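Local atomic coordinates of laccase (Botrytis aclada, PDB entry 3SQR), a protein that oxidises hydroquinone-type phenolic substrates with copper centres while reducing molecular oxygen to water, and probably takes part in lignin degradation and detoxification of lignin-derived products. Residues A[198-203]-A[265-270]; A[225-230]-A[337-342]; A[277-282]-A[300-305]. All blocks are in the same frame, centred on the assembly; numbering follows the deposited sequence. Where two conformers were deposited one is given.

Contact 1 of 3, residues A[198-203]-A[265-270]; sequences GVIFLQ and LRLINV. With NAG (2-acetamido-2-deoxy-beta-D-glucopyranose), chain C.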
loop_
_atom_site.group_PDB
_atom_site.type_symbol
_atom_site.label_atom_id
_atom_site.label_comp_id
_atom_site.label_asym_id
_atom_site.label_seq_id
_atom_site.Cartn_x
_atom_site.Cartn_y
_atom_site.Cartn_z
ATOM N N GLY A 198 -1.679 13.152 -11.375
ATOM C CA GLY A 198 -1.733 12.757 -9.980
ATOM C C GLY A 198 -2.312 11.361 -9.850
ATOM O O GLY A 198 -2.313 10.508 -10.775
ATOM N N VAL A 199 -2.689 11.074 -8.625
ATOM C CA VAL A 199 -3.079 9.704 -8.242
ATOM C C VAL A 199 -4.509 9.429 -8.664
ATOM O O VAL A 199 -5.387 10.349 -8.709
ATOM C CB VAL A 199 -2.924 9.517 -6.718
ATOM C CG1 VAL A 199 -3.531 8.222 -6.259
ATOM C CG2 VAL A 199 -1.420 9.478 -6.287
ATOM N N ILE A 200 -4.758 8.201 -9.005
ATOM C CA ILE A 200 -6.137 7.680 -9.134
ATOM C C ILE A 200 -6.204 6.482 -8.214
ATOM O O ILE A 200 -5.546 5.462 -8.444
ATOM C CB ILE A 200 -6.463 7.189 -10.569
ATOM C CG1 ILE A 200 -6.306 8.350 -11.560
ATOM C CG2 ILE A 200 -7.870 6.539 -10.621
ATOM C CD1 ILE A 200 -6.521 8.006 -13.023
ATOM N N PHE A 201 -6.908 6.650 -7.090
ATOM C CA PHE A 201 -7.158 5.594 -6.166
ATOM C C PHE A 201 -8.224 4.644 -6.659
ATOM O O PHE A 201 -9.209 5.047 -7.253
ATOM C CB PHE A 201 -7.576 6.138 -4.808
ATOM C CG PHE A 201 -6.463 6.839 -4.081
ATOM C CD1 PHE A 201 -5.457 6.091 -3.485
ATOM C CD2 PHE A 201 -6.414 8.218 -3.990
ATOM C CE1 PHE A 201 -4.449 6.701 -2.828
ATOM C CE2 PHE A 201 -5.408 8.844 -3.291
ATOM C CZ PHE A 201 -4.436 8.085 -2.697
ATOM N N LEU A 202 -7.969 3.367 -6.490
ATOM C CA LEU A 202 -8.933 2.321 -6.839
ATOM C C LEU A 202 -9.241 1.582 -5.540
ATOM O O LEU A 202 -8.334 1.144 -4.846
ATOM C CB LEU A 202 -8.346 1.410 -7.905
ATOM C CG LEU A 202 -7.872 2.009 -9.203
ATOM C CD1 LEU A 202 -7.033 0.966 -9.972
ATOM C CD2 LEU A 202 -9.078 2.553 -9.986
ATOM N N GLN A 203 -10.504 1.451 -5.172
ATOM C CA GLN A 203 -10.855 0.759 -3.945
ATOM C C GLN A 203 -12.274 0.232 -4.004
ATOM O O GLN A 203 -13.099 0.668 -4.791
ATOM C CB GLN A 203 -10.731 1.688 -2.749
ATOM C CG GLN A 203 -11.668 2.874 -2.849
ATOM C CD GLN A 203 -11.465 3.921 -1.797
ATOM O OE1 GLN A 203 -11.140 5.047 -2.091
ATOM N NE2 GLN A 203 -11.773 3.575 -0.551
ATOM N N LEU A 265 -0.317 9.140 -15.000
ATOM C CA LEU A 265 -1.378 8.724 -14.036
ATOM C C LEU A 265 -0.707 7.837 -13.015
ATOM O O LEU A 265 0.039 6.948 -13.346
ATOM C CB LEU A 265 -2.439 7.887 -14.717
ATOM C CG LEU A 265 -3.415 8.589 -15.675
ATOM C CD1 LEU A 265 -2.755 9.489 -16.717
ATOM C CD2 LEU A 265 -4.380 7.517 -16.263
ATOM N N ARG A 266 -1.110 8.004 -11.768
ATOM C CA ARG A 266 -0.427 7.291 -10.673
ATOM C C ARG A 266 -1.471 6.448 -10.004
ATOM O O ARG A 266 -2.324 6.968 -9.323
ATOM C CB ARG A 266 0.194 8.306 -9.738
ATOM C CG ARG A 266 1.177 9.286 -10.391
ATOM C CD ARG A 266 1.577 10.307 -9.384
ATOM N NE ARG A 266 2.552 11.271 -9.816
ATOM C CZ ARG A 266 3.865 11.209 -9.586
ATOM N NH1 ARG A 266 4.391 10.170 -8.983
ATOM N NH2 ARG A 266 4.661 12.185 -10.005
ATOM N N LEU A 267 -1.420 5.161 -10.288
ATOM C CA LEU A 267 -2.460 4.252 -9.943
ATOM C C LEU A 267 -2.120 3.576 -8.642
ATOM O O LEU A 267 -1.025 3.051 -8.484
ATOM C CB LEU A 267 -2.648 3.219 -11.022
ATOM C CG LEU A 267 -2.891 3.848 -12.422
ATOM C CD1 LEU A 267 -2.798 2.777 -13.526
ATOM C CD2 LEU A 267 -4.222 4.592 -12.436
ATOM N N ILE A 268 -3.086 3.577 -7.737
ATOM C CA ILE A 268 -2.957 2.908 -6.421
ATOM C C ILE A 268 -4.173 2.133 -6.085
ATOM O O ILE A 268 -5.273 2.679 -6.060
ATOM C CB ILE A 268 -2.647 3.868 -5.274
ATOM C CG1 ILE A 268 -1.659 4.955 -5.709
ATOM C CG2 ILE A 268 -2.157 3.032 -3.959
ATOM C CD1 ILE A 268 -1.177 5.809 -4.587
ATOM N N ASN A 269 -3.983 0.861 -5.748
ATOM C CA ASN A 269 -5.078 0.050 -5.229
ATOM C C ASN A 269 -5.021 0.129 -3.681
ATOM O O ASN A 269 -4.095 -0.327 -3.088
ATOM C CB ASN A 269 -4.989 -1.394 -5.750
ATOM C CG ASN A 269 -5.991 -2.352 -5.138
ATOM O OD1 ASN A 269 -6.777 -2.055 -4.198
ATOM N ND2 ASN A 269 -5.921 -3.619 -5.665
ATOM N N VAL A 270 -6.047 0.696 -3.112
ATOM C CA VAL A 270 -6.120 0.960 -1.663
ATOM C C VAL A 270 -7.362 0.366 -1.035
ATOM O O VAL A 270 -7.779 0.778 0.062
ATOM C CB VAL A 270 -6.042 2.483 -1.366
ATOM C CG1 VAL A 270 -4.719 3.035 -1.901
ATOM C CG2 VAL A 270 -7.294 3.244 -1.902
HETATM C C1 NAG C . -7.651 12.285 -7.423
HETATM C C2 NAG C . -7.244 13.257 -8.526
HETATM C C3 NAG C . -6.058 14.051 -8.016
HETATM C C4 NAG C . -6.379 14.785 -6.723
HETATM C C5 NAG C . -7.100 13.837 -5.712
HETATM C C6 NAG C . -8.001 14.619 -4.788
HETATM C C7 NAG C . -7.059 12.859 -10.907
HETATM C C8 NAG C . -6.391 12.111 -12.048
HETATM N N2 NAG C . -6.714 12.565 -9.662
HETATM O O3 NAG C . -5.573 14.953 -8.984
HETATM O O4 NAG C . -5.163 15.277 -6.129
HETATM O O5 NAG C . -8.065 13.011 -6.314
HETATM O O6 NAG C . -8.337 13.815 -3.655
HETATM O O7 NAG C . -7.913 13.732 -11.090
#
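The ring of F201 overlaps V270 at its edge, where V270 CG1 lies near the ring plane, 3.5 Å from F201 CD1. One face of this ring is covered by V199 CG1, 3.5 Å above its centre; being anti to the backbone N (chi1 170°), that methyl is turned toward R266 O and I268. I268 CD1 touches both, 3.8 Å from V199 CG1 and 3.8 Å from F201 CE1. On the other face of the sheet I200 and L265 lie side by side, with I200 CD1 3.9 Å from L265 CD2, while L267 CD2 packs on I200 CB. Five backbone hydrogen bonds join the parallel strands, the shortest from I200 N to R266 O at 2.7 Å. The carbonyl of V199 points away from them and accepts a hydrogen bond from N2 of the glycan NAG at 2.8 Å. R266 extends past G198 to a salt bridge with D196 and a hydrogen bond with T164. V199 and I268 pack on strand 163-169, and L202, L265 and L267 on strand 276-280. Such a parallel pair inside an otherwise mainly antiparallel sandwich is characteristic of the cupredoxin fold, here in the middle domain of a multicopper oxidase.

Contact 2 of 3, residues A[225-230]-A[337-342]; sequences LENTLM and NNEAAN. With NAG (2-acetamido-2-deoxy-beta-D-glucopyranose), chain K.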
loop_
_atom_site.group_PDB
_atom_site.type_symbol
_atom_site.label_atom_id
_atom_site.label_comp_id
_atom_site.label_asym_id
_atom_site.label_seq_id
_atom_site.Cartn_x
_atom_site.Cartn_y
_atom_site.Cartn_z
ATOM N N LEU A 225 -18.706 -5.844 -0.386
ATOM C CA LEU A 225 -19.020 -4.462 -0.003
ATOM C C LEU A 225 -19.934 -3.860 -1.019
ATOM O O LEU A 225 -20.140 -4.368 -2.147
ATOM C CB LEU A 225 -17.724 -3.645 0.165
ATOM C CG LEU A 225 -16.762 -4.210 1.200
ATOM C CD1 LEU A 225 -15.551 -3.331 1.364
ATOM C CD2 LEU A 225 -17.442 -4.478 2.549
ATOM N N GLU A 226 -20.498 -2.717 -0.642
ATOM C CA GLU A 226 -21.637 -2.195 -1.409
ATOM C C GLU A 226 -21.267 -1.500 -2.666
ATOM O O GLU A 226 -22.036 -1.445 -3.608
ATOM C CB GLU A 226 -22.413 -1.245 -0.528
ATOM C CG GLU A 226 -23.233 -1.896 0.561
ATOM C CD GLU A 226 -22.439 -2.454 1.756
ATOM O OE1 GLU A 226 -21.315 -2.000 2.032
ATOM O OE2 GLU A 226 -22.910 -3.419 2.398
ATOM N N ASN A 227 -20.057 -0.971 -2.758
ATOM C CA ASN A 227 -19.716 -0.257 -3.947
ATOM C C ASN A 227 -18.181 -0.246 -4.102
ATOM O O ASN A 227 -17.490 -0.976 -3.388
ATOM C CB ASN A 227 -20.246 1.181 -3.891
ATOM C CG ASN A 227 -20.549 1.740 -5.247
ATOM O OD1 ASN A 227 -20.511 1.046 -6.252
ATOM N ND2 ASN A 227 -20.868 3.081 -5.279
ATOM N N THR A 228 -17.725 0.505 -5.077
ATOM C CA THR A 228 -16.291 0.805 -5.294
ATOM C C THR A 228 -16.177 2.312 -5.491
ATOM O O THR A 228 -17.163 2.960 -5.817
ATOM C CB THR A 228 -15.718 0.081 -6.498
ATOM O OG1 THR A 228 -16.281 0.631 -7.704
ATOM C CG2 THR A 228 -16.020 -1.463 -6.430
ATOM N N LEU A 229 -14.964 2.854 -5.340
ATOM C CA LEU A 229 -14.682 4.271 -5.659
ATOM C C LEU A 229 -13.491 4.330 -6.528
ATOM O O LEU A 229 -12.543 3.539 -6.381
ATOM C CB LEU A 229 -14.393 5.085 -4.430
ATOM C CG LEU A 229 -15.499 5.170 -3.367
ATOM C CD1 LEU A 229 -14.975 5.868 -2.163
ATOM C CD2 LEU A 229 -16.689 5.882 -3.880
ATOM N N MET A 230 -13.559 5.266 -7.476
ATOM C CA MET A 230 -12.432 5.596 -8.281
ATOM C C MET A 230 -12.079 7.024 -7.983
ATOM O O MET A 230 -12.839 7.951 -8.227
ATOM C CB MET A 230 -12.731 5.425 -9.784
ATOM C CG MET A 230 -11.560 5.650 -10.638
ATOM S SD MET A 230 -11.817 5.200 -12.390
ATOM C CE MET A 230 -12.040 3.425 -12.300
ATOM N N ASN A 337 -17.871 -8.177 -4.689
ATOM C CA ASN A 337 -18.369 -6.822 -4.515
ATOM C C ASN A 337 -19.789 -6.796 -5.109
ATOM O O ASN A 337 -20.096 -7.426 -6.149
ATOM C CB ASN A 337 -17.463 -5.835 -5.230
ATOM C CG ASN A 337 -17.782 -4.423 -4.880
ATOM O OD1 ASN A 337 -17.377 -3.893 -3.830
ATOM N ND2 ASN A 337 -18.569 -3.838 -5.722
ATOM N N ASN A 338 -20.618 -5.988 -4.484
ATOM C CA ASN A 338 -22.006 -5.884 -4.899
ATOM C C ASN A 338 -22.182 -5.155 -6.179
ATOM O O ASN A 338 -23.194 -5.345 -6.876
ATOM C CB ASN A 338 -22.802 -5.161 -3.823
ATOM C CG ASN A 338 -23.126 -6.014 -2.647
ATOM O OD1 ASN A 338 -22.766 -7.197 -2.577
ATOM N ND2 ASN A 338 -23.869 -5.437 -1.713
ATOM N N GLU A 339 -21.181 -4.351 -6.579
ATOM C CA GLU A 339 -21.303 -3.559 -7.764
ATOM C C GLU A 339 -20.008 -3.610 -8.563
ATOM O O GLU A 339 -19.520 -2.591 -9.063
ATOM C CB GLU A 339 -21.605 -2.128 -7.352
ATOM C CG GLU A 339 -22.859 -1.985 -6.510
ATOM C CD GLU A 339 -24.148 -2.358 -7.227
ATOM O OE1 GLU A 339 -24.149 -2.442 -8.451
ATOM O OE2 GLU A 339 -25.143 -2.595 -6.533
ATOM N N ALA A 340 -19.503 -4.832 -8.769
ATOM C CA ALA A 340 -18.270 -4.984 -9.524
ATOM C C ALA A 340 -18.247 -4.309 -10.900
ATOM O O ALA A 340 -17.249 -3.700 -11.291
ATOM C CB ALA A 340 -17.916 -6.507 -9.642
ATOM N N ALA A 341 -19.341 -4.417 -11.669
ATOM C CA ALA A 341 -19.372 -3.918 -13.015
ATOM C C ALA A 341 -19.263 -2.380 -13.043
ATOM O O ALA A 341 -18.935 -1.823 -14.097
ATOM C CB ALA A 341 -20.666 -4.399 -13.778
ATOM N N ASN A 342 -19.562 -1.737 -11.917
ATOM C CA ASN A 342 -19.551 -0.261 -11.804
ATOM C C ASN A 342 -18.270 0.349 -11.287
ATOM O O ASN A 342 -18.221 1.549 -11.005
ATOM C CB ASN A 342 -20.718 0.239 -10.990
ATOM C CG ASN A 342 -22.068 -0.290 -11.452
ATOM O OD1 ASN A 342 -22.602 -1.236 -10.838
ATOM N ND2 ASN A 342 -22.634 0.288 -12.503
HETATM C C1 NAG K . -23.916 -0.234 -12.916
HETATM C C2 NAG K . -24.926 0.859 -13.139
HETATM C C3 NAG K . -26.180 0.272 -13.835
HETATM C C4 NAG K . -25.689 -0.432 -15.097
HETATM C C5 NAG K . -24.749 -1.553 -14.706
HETATM C C6 NAG K . -24.192 -2.233 -15.942
HETATM C C7 NAG K . -24.680 2.645 -11.511
HETATM C C8 NAG K . -25.011 3.146 -10.146
HETATM N N2 NAG K . -25.200 1.449 -11.860
HETATM O O3 NAG K . -27.065 1.328 -14.134
HETATM O O4 NAG K . -26.719 -1.042 -15.812
HETATM O O5 NAG K . -23.652 -0.953 -14.100
HETATM O O6 NAG K . -23.092 -2.970 -15.483
HETATM O O7 NAG K . -23.931 3.329 -12.243
HETATM O O HOH W 1 -24.497 -2.495 -3.088
HETATM O O HOH W 2 -18.812 -0.116 -8.098
#
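L225 to N227 run beside N337 to E339 in step, and one direct backbone hydrogen bond ties them, from N338 N to L225 O at 2.9 Å and nearly straight (165°). N338 CB and CG lie close beside the same oxygen. One residue on, E339 crosses N227: its CB is 3.5 Å from N227 OD1, and its CG comes close to E226 O, at 3.1 Å, while the carboxylate leads away, its plane 89° from that of the N227 amide. E339 therefore meets the 225-230 segment through its CB and CG rather than its carboxylate. T228 meets N337 through a methyl, CG2 resting against the side-chain amide.

Two waters also bridge the segments. The inner one does so through three hydrogen bonds: it donates to N227 OD1 at 2.8 Å and to E339 O at 2.7 Å, and accepts a hydrogen bond from T228 OG1 at 2.7 Å. A second water donates to E226 O at 2.7 Å and has a weak link to N338 ND2. At the far end N342 ND2 is bonded to C1 of an N-linked NAG (1.4 Å) that is also hydrogen-bonded to T235 OG1, and N342 N hydrogen-bonds back to E339 O across the short 3-10 turn.

Outside partners reinforce the join: N234 ND2 hydrogen-bonds to both T228 O and N342 O, and N227 ND2 is held by D82 and the carbonyl of T235. Strand 227-230 is the outermost in its six-stranded sheet, antiparallel to strand 195-205, and it is met here by the loop that links strand 323-327 to strand 344-348 of the five-stranded sheet.

Contact 3 of 3, residues A[277-282]-A[300-305]; sequences EFAIDN and TDTLLI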
loop_
_atom_site.group_PDB
_atom_site.type_symbol
_atom_site.label_atom_id
_atom_site.label_comp_id
_atom_site.label_asym_id
_atom_site.label_seq_id
_atom_site.Cartn_x
_atom_site.Cartn_y
_atom_site.Cartn_z
ATOM N N GLU A 277 -7.747 -4.517 -12.475
ATOM C CA GLU A 277 -7.046 -4.675 -13.736
ATOM C C GLU A 277 -7.342 -3.448 -14.593
ATOM O O GLU A 277 -8.162 -3.444 -15.534
ATOM C CB GLU A 277 -7.411 -6.012 -14.421
ATOM C CG GLU A 277 -6.438 -6.317 -15.547
ATOM C CD GLU A 277 -6.770 -7.575 -16.330
ATOM O OE1 GLU A 277 -7.474 -8.419 -15.733
ATOM O OE2 GLU A 277 -6.288 -7.660 -17.546
ATOM N N PHE A 278 -6.688 -2.353 -14.235
ATOM C CA PHE A 278 -7.025 -1.065 -14.716
ATOM C C PHE A 278 -6.842 -0.963 -16.234
ATOM O O PHE A 278 -5.819 -1.431 -16.769
ATOM C CB PHE A 278 -6.126 -0.021 -14.000
ATOM C CG PHE A 278 -6.399 1.370 -14.382
ATOM C CD1 PHE A 278 -7.385 2.112 -13.774
ATOM C CD2 PHE A 278 -5.655 1.981 -15.392
ATOM C CE1 PHE A 278 -7.622 3.415 -14.156
ATOM C CE2 PHE A 278 -5.875 3.338 -15.747
ATOM C CZ PHE A 278 -6.869 4.025 -15.143
ATOM N N ALA A 279 -7.778 -0.257 -16.871
ATOM C CA ALA A 279 -7.726 -0.107 -18.345
ATOM C C ALA A 279 -8.458 1.165 -18.677
ATOM O O ALA A 279 -9.336 1.597 -17.916
ATOM C CB ALA A 279 -8.359 -1.343 -19.025
ATOM N N ILE A 280 -8.073 1.781 -19.786
ATOM C CA ILE A 280 -8.779 2.944 -20.331
ATOM C C ILE A 280 -9.097 2.513 -21.761
ATOM O O ILE A 280 -8.187 2.243 -22.528
ATOM C CB ILE A 280 -7.931 4.204 -20.337
ATOM C CG1 ILE A 280 -7.462 4.538 -18.909
ATOM C CG2 ILE A 280 -8.692 5.392 -20.975
ATOM C CD1 ILE A 280 -6.487 5.736 -18.869
ATOM N N ASP A 281 -10.356 2.376 -22.073
ATOM C CA ASP A 281 -10.737 1.893 -23.394
ATOM C C ASP A 281 -10.040 2.685 -24.483
ATOM O O ASP A 281 -9.967 3.913 -24.458
ATOM C CB ASP A 281 -12.237 2.030 -23.609
ATOM C CG ASP A 281 -13.048 1.138 -22.738
ATOM O OD1 ASP A 281 -12.503 0.308 -21.954
ATOM O OD2 ASP A 281 -14.288 1.271 -22.835
ATOM N N ASN A 282 -9.539 1.934 -25.455
ATOM C CA ASN A 282 -8.901 2.450 -26.646
ATOM C C ASN A 282 -7.638 3.251 -26.372
ATOM O O ASN A 282 -7.163 3.957 -27.232
ATOM C CB ASN A 282 -9.891 3.260 -27.468
ATOM C CG ASN A 282 -9.483 3.361 -28.916
ATOM O OD1 ASN A 282 -9.474 4.454 -29.453
ATOM N ND2 ASN A 282 -9.116 2.216 -29.546
ATOM N N THR A 300 0.901 -1.877 -22.215
ATOM C CA THR A 300 -0.087 -2.844 -21.876
ATOM C C THR A 300 -1.452 -2.196 -22.056
ATOM O O THR A 300 -1.584 -0.987 -21.899
ATOM C CB THR A 300 0.111 -3.387 -20.417
ATOM O OG1 THR A 300 -0.758 -4.486 -20.246
ATOM C CG2 THR A 300 -0.176 -2.240 -19.349
ATOM N N ASP A 301 -2.453 -2.999 -22.385
ATOM C CA ASP A 301 -3.834 -2.513 -22.466
ATOM C C ASP A 301 -4.558 -2.520 -21.130
ATOM O O ASP A 301 -5.561 -1.809 -20.958
ATOM C CB ASP A 301 -4.653 -3.392 -23.437
ATOM C CG ASP A 301 -4.247 -3.200 -24.879
ATOM O OD1 ASP A 301 -3.956 -2.047 -25.285
ATOM O OD2 ASP A 301 -4.227 -4.230 -25.588
ATOM N N THR A 302 -4.100 -3.382 -20.239
ATOM C CA THR A 302 -4.717 -3.499 -18.914
ATOM C C THR A 302 -3.599 -3.688 -17.911
ATOM O O THR A 302 -2.493 -4.069 -18.274
ATOM C CB THR A 302 -5.740 -4.606 -18.794
ATOM O OG1 THR A 302 -5.087 -5.845 -18.612
ATOM C CG2 THR A 302 -6.661 -4.679 -20.015
ATOM N N LEU A 303 -3.882 -3.434 -16.641
ATOM C CA LEU A 303 -2.777 -3.399 -15.651
ATOM C C LEU A 303 -3.309 -3.983 -14.334
ATOM O O LEU A 303 -4.209 -3.379 -13.672
ATOM C CB LEU A 303 -2.357 -1.954 -15.491
ATOM C CG LEU A 303 -1.189 -1.589 -14.572
ATOM C CD1 LEU A 303 -0.009 -2.499 -14.792
ATOM C CD2 LEU A 303 -0.806 -0.132 -14.718
ATOM N N LEU A 304 -2.783 -5.158 -13.992
ATOM C CA LEU A 304 -3.166 -5.906 -12.825
ATOM C C LEU A 304 -2.559 -5.184 -11.630
ATOM O O LEU A 304 -1.379 -4.873 -11.662
ATOM C CB LEU A 304 -2.682 -7.337 -12.882
ATOM C CG LEU A 304 -3.344 -8.222 -13.964
ATOM C CD1 LEU A 304 -2.461 -9.468 -14.245
ATOM C CD2 LEU A 304 -4.713 -8.612 -13.491
ATOM N N ILE A 305 -3.364 -4.911 -10.615
ATOM C CA ILE A 305 -2.853 -4.141 -9.476
ATOM C C ILE A 305 -3.408 -4.723 -8.227
ATOM O O ILE A 305 -4.647 -4.737 -7.977
ATOM C CB ILE A 305 -3.200 -2.627 -9.488
ATOM C CG1 ILE A 305 -2.993 -1.968 -10.848
ATOM C CG2 ILE A 305 -2.394 -1.883 -8.362
ATOM C CD1 ILE A 305 -3.471 -0.514 -10.909
HETATM O O HOH W 3 -5.648 1.002 -21.144
HETATM O O HOH W 4 -7.942 -1.061 -22.659
#
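E277, which has the most surface covered here, reaches across to T302 and lies alongside L304. Its extended side chain brings OE2 to the T302 hydroxyl, which donates to it; the modelled separation of T302 OG1 and E277 OE2, 2.4 Å, is so short that its exact value is doubtful. R365 clamps the same pair, its NE in a salt bridge with E277 OE2 and its NH2 hydrogen-bonded to T302 OG1, while E277 OE1 accepts a hydrogen bond from G366 N. This buried carboxylate is therefore met by an arginine, a hydroxyl and a backbone N-H, surroundings that would favour its charged form. The stem of E277 is covered by a methyl, L304 CD2 lying 3.5 Å from E277 CG with both side chains pointing the same way.

F278 supplies the hydrogen-bonded pair of the antiparallel join. Its N donates to L303 O at 2.7 Å, but with a bent N-H...O angle of 133°; the return bond, from L303 N to F278 O, is weak. CG is anti to the backbone N (chi1 -178°) and the ring leads away from 300-305, so that CB is the part that touches I305, 4.1 Å from I305 CD1.

T302 turns its other branch, CG2, to A279, whose CB also packs 3.4 Å from D301 O. Beyond this point the chains separate, and a water bridges them: it accepts a hydrogen bond from I280 N at 2.9 Å and lies 2.8 Å from D301 O.

The two strands run at 145° to each other. Strand 303-305 is the outermost of its five-stranded sheet, and strand 276-280 lies between it and strand 323-327; F278, L303 and I305 face L267 of strand 262-269, with L285 of strand 285-290 also packing on F278 and L303.

How the contacts relate
In the six-stranded sheet strand 195-205 of contact 1 lies between strand 262-269 and strand 227-230 of contact 2; L229 N probably bonds to Q203 O (2.9 Å), and M230 packs on I200 and L202. Contact 3 belongs to the facing sheet and closes the sandwich over contact 1, with L267 CD1 3.5 Å from F278 CD2 and a probable hydrogen bond from N269 ND2 to I305 O. Contacts 2 and 3 do not touch, their nearest atoms being about 5 Å apart. Contacts 1 and 3 lie near the copper ligands, contact 2 away from them: the V270 side chain is about 7 Å from those of H168 and H527, and that of I305 about 10 Å from those of H126 and H527. One NAG borders contact 1; another is attached within contact 2.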